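Local atomic coordinates of endoglucanase (Ganoderma lucidum, PDB entry 5D8Z), a protein that probably hydrolyses internal beta-1,4-glucosidic bonds of cellulose and related glucans, as a family 5 endoglucanase. Residues I84-A89 against E95-E100. Sequence-based numbering, arbitrary orientation.
Sequences ITDGVA and EDNWAE
Ile-84, in the last turn of helix 81-85, and Trp-98, in the first turn of helix 95-110, bring their CA atoms to 6.0 Å, the nearest backbone approach between 84-89 and 95-100. The fold is the (beta/alpha)8 TIM barrel of family 5 glycoside hydrolases, and the contact lies in the crossover from strand 74-79 to strand 114-119, on the outer layer: its centre is about 20 Å from the centre of the chain. Contact is light, with 171 Å² buried in all and no hydrogen bond from one segment to the other. Its apolar part is the branch methyl CG2 of Ile-84, which reaches CE3 on the benzo ring of Trp-98 at 4.5 Å, approaching the indole obliquely. Trp-98 has CG anti to its own N (chi1 -178°), which brings the six-membered ring toward Ile-84. Both residues are buried; Leu-143 and Ile-147 of helix 137-149 pack on Ile-84, while Tyr-151 and a cation-pi contact from Lys-150 adjoin the indole. The polar flank is formed by Asn-97, whose CB is directed at 84-89. Its ND2 comes within 4.3 Å of OD1 of Asp-86, too far for a hydrogen bond; the amide is instead anchored by a hydrogen bond from ND2 to the carbonyl O of Phe-83, tying the start of helix 95-110 to the short preceding helix. Asp-86 is where the chain leaves helix 81-85, as its positive phi attests. The turn that follows is braced by Thr-85, whose OG1 donates to O of Val-88 at 2.6 Å and also hydrogen-bonds with O of Trp-81, though its single proton cannot fully serve both carbonyls at once. At Val-88 the C=O...OG1 angle is 125°, with OG1 tilted 26° from the carbonyl plane.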
ATOM      1  N   ILE A  84     -12.995  -2.572   9.677  1.00 33.33           N
ATOM      2  CA  ILE A  84     -13.953  -1.826   8.883  1.00 32.06           C
ATOM      3  C   ILE A  84     -15.338  -2.287   9.180  1.00 34.16           C
ATOM      4  O   ILE A  84     -16.265  -1.478   9.196  1.00 39.52           O
ATOM      5  CB  ILE A  84     -13.719  -2.031   7.394  1.00 30.03           C
ATOM      6  CG1 ILE A  84     -12.467  -1.288   6.991  1.00 30.21           C
ATOM      7  CG2 ILE A  84     -14.899  -1.504   6.602  1.00 31.48           C
ATOM      8  CD1 ILE A  84     -11.899  -1.727   5.677  1.00 30.50           C
ATOM      9  N   THR A  85     -15.486  -3.589   9.385  1.00 32.84           N
ATOM     10  CA  THR A  85     -16.798  -4.192   9.560  1.00 35.02           C
ATOM     11  C   THR A  85     -17.103  -4.704  10.984  1.00 37.05           C
ATOM     12  O   THR A  85     -18.129  -5.354  11.208  1.00 37.61           O
ATOM     13  CB  THR A  85     -16.896  -5.393   8.622  1.00 34.74           C
ATOM     14  OG1 THR A  85     -15.932  -6.382   9.038  1.00 35.04           O
ATOM     15  CG2 THR A  85     -16.644  -4.946   7.190  1.00 31.78           C
ATOM     16  N   ASP A  86     -16.208  -4.433  11.926  1.00 37.53           N
ATOM     17  CA  ASP A  86     -16.237  -5.052  13.258  1.00 41.24           C
ATOM     18  C   ASP A  86     -16.403  -6.582  13.238  1.00 41.22           C
ATOM     19  O   ASP A  86     -17.412  -7.126  13.697  1.00 42.38           O
ATOM     20  CB  ASP A  86     -17.289  -4.395  14.170  1.00 44.10           C
ATOM     21  CG  ASP A  86     -17.067  -4.713  15.661  1.00 47.58           C
ATOM     22  OD1 ASP A  86     -15.935  -4.522  16.192  1.00 50.76           O
ATOM     23  OD2 ASP A  86     -18.036  -5.154  16.311  1.00 53.34           O
ATOM     24  N   GLY A  87     -15.408  -7.268  12.689  1.00 38.30           N
ATOM     25  CA  GLY A  87     -15.366  -8.700  12.784  1.00 37.26           C
ATOM     26  C   GLY A  87     -16.012  -9.534  11.703  1.00 37.08           C
ATOM     27  O   GLY A  87     -15.782 -10.718  11.690  1.00 46.27           O
ATOM     28  N   VAL A  88     -16.747  -8.944  10.770  1.00 38.43           N
ATOM     29  CA  VAL A  88     -17.467  -9.688   9.736  1.00 40.88           C
ATOM     30  C   VAL A  88     -16.928  -9.597   8.289  1.00 42.79           C
ATOM     31  O   VAL A  88     -16.712  -8.503   7.767  1.00 42.38           O
ATOM     32  CB  VAL A  88     -18.915  -9.164   9.664  1.00 42.17           C
ATOM     33  CG1 VAL A  88     -19.733  -9.961   8.658  1.00 39.62           C
ATOM     34  CG2 VAL A  88     -19.553  -9.208  11.038  1.00 43.57           C
ATOM     35  N   ALA A  89     -16.827 -10.749   7.618  1.00 47.81           N
ATOM     36  CA  ALA A  89     -16.452 -10.831   6.178  1.00 50.51           C
ATOM     37  C   ALA A  89     -17.626 -10.494   5.233  1.00 50.94           C
ATOM     38  O   ALA A  89     -18.368 -11.363   4.741  1.00 50.85           O
ATOM     39  CB  ALA A  89     -15.870 -12.199   5.836  1.00 47.83           C
ATOM     40  N   GLU A  95     -19.909   1.983  11.610  1.00 44.59           N
ATOM     41  CA  GLU A  95     -19.819   3.451  11.525  1.00 48.30           C
ATOM     42  C   GLU A  95     -18.812   4.092  12.482  1.00 44.73           C
ATOM     43  O   GLU A  95     -18.081   5.032  12.085  1.00 39.40           O
ATOM     44  CB  GLU A  95     -21.196   4.088  11.744  1.00 58.10           C
ATOM     45  CG  GLU A  95     -22.236   3.666  10.704  1.00 69.58           C
ATOM     46  CD  GLU A  95     -23.271   2.628  11.219  1.00 78.80           C
ATOM     47  OE1 GLU A  95     -24.490   2.911  11.040  1.00 76.49           O
ATOM     48  OE2 GLU A  95     -22.895   1.539  11.780  1.00 69.65           O
ATOM     49  N   ASP A  96     -18.772   3.596  13.723  1.00 40.33           N
ATOM     50  CA  ASP A  96     -17.862   4.142  14.717  1.00 41.67           C
ATOM     51  C   ASP A  96     -16.422   3.893  14.312  1.00 43.02           C
ATOM     52  O   ASP A  96     -15.600   4.806  14.387  1.00 46.59           O
ATOM     53  CB  ASP A  96     -18.115   3.578  16.111  1.00 43.69           C
ATOM     54  CG  ASP A  96     -19.551   3.821  16.596  1.00 46.93           C
ATOM     55  OD1 ASP A  96     -20.138   4.897  16.325  1.00 42.42           O
ATOM     56  OD2 ASP A  96     -20.103   2.903  17.242  1.00 53.35           O
ATOM     57  N   ASN A  97     -16.111   2.677  13.863  1.00 40.55           N
ATOM     58  CA  ASN A  97     -14.758   2.373  13.411  1.00 38.35           C
ATOM     59  C   ASN A  97     -14.428   3.200  12.160  1.00 37.44           C
ATOM     60  O   ASN A  97     -13.377   3.812  12.046  1.00 39.16           O
ATOM     61  CB  ASN A  97     -14.602   0.881  13.127  1.00 39.66           C
ATOM     62  CG  ASN A  97     -14.543   0.026  14.389  1.00 39.85           C
ATOM     63  OD1 ASN A  97     -14.975   0.444  15.455  1.00 36.03           O
ATOM     64  ND2 ASN A  97     -14.025  -1.212  14.252  1.00 39.84           N
ATOM     65  N   TRP A  98     -15.359   3.254  11.234  1.00 36.40           N
ATOM     66  CA  TRP A  98     -15.144   3.995  10.019  1.00 35.74           C
ATOM     67  C   TRP A  98     -14.931   5.479  10.283  1.00 37.70           C
ATOM     68  O   TRP A  98     -14.152   6.148   9.596  1.00 40.77           O
ATOM     69  CB  TRP A  98     -16.316   3.792   9.064  1.00 35.57           C
ATOM     70  CG  TRP A  98     -16.091   4.512   7.797  1.00 35.07           C
ATOM     71  CD1 TRP A  98     -16.589   5.738   7.439  1.00 33.11           C
ATOM     72  CD2 TRP A  98     -15.255   4.085   6.730  1.00 32.46           C
ATOM     73  NE1 TRP A  98     -16.121   6.081   6.198  1.00 33.43           N
ATOM     74  CE2 TRP A  98     -15.301   5.077   5.741  1.00 32.62           C
ATOM     75  CE3 TRP A  98     -14.474   2.955   6.514  1.00 34.28           C
ATOM     76  CZ2 TRP A  98     -14.586   4.977   4.552  1.00 31.92           C
ATOM     77  CZ3 TRP A  98     -13.757   2.857   5.329  1.00 34.65           C
ATOM     78  CH2 TRP A  98     -13.816   3.867   4.369  1.00 32.10           C
ATOM     79  N   ALA A  99     -15.634   6.024  11.259  1.00 39.75           N
ATOM     80  CA  ALA A  99     -15.391   7.422  11.628  1.00 38.93           C
ATOM     81  C   ALA A  99     -13.913   7.663  11.989  1.00 39.35           C
ATOM     82  O   ALA A  99     -13.287   8.627  11.515  1.00 41.76           O
ATOM     83  CB  ALA A  99     -16.274   7.794  12.777  1.00 39.03           C
ATOM     84  N   GLU A 100     -13.349   6.761  12.790  1.00 36.70           N
ATOM     85  CA  GLU A 100     -11.939   6.816  13.107  1.00 36.30           C
ATOM     86  C   GLU A 100     -11.095   6.796  11.841  1.00 37.26           C
ATOM     87  O   GLU A 100     -10.247   7.675  11.632  1.00 36.17           O
ATOM     88  CB  GLU A 100     -11.549   5.681  14.055  1.00 39.81           C
ATOM     89  CG  GLU A 100     -11.785   6.036  15.530  1.00 41.54           C
ATOM     90  CD  GLU A 100     -11.747   4.850  16.512  1.00 48.97           C
ATOM     91  OE1 GLU A 100     -11.289   3.710  16.191  1.00 48.87           O
ATOM     92  OE2 GLU A 100     -12.176   5.082  17.662  1.00 54.31           O
TER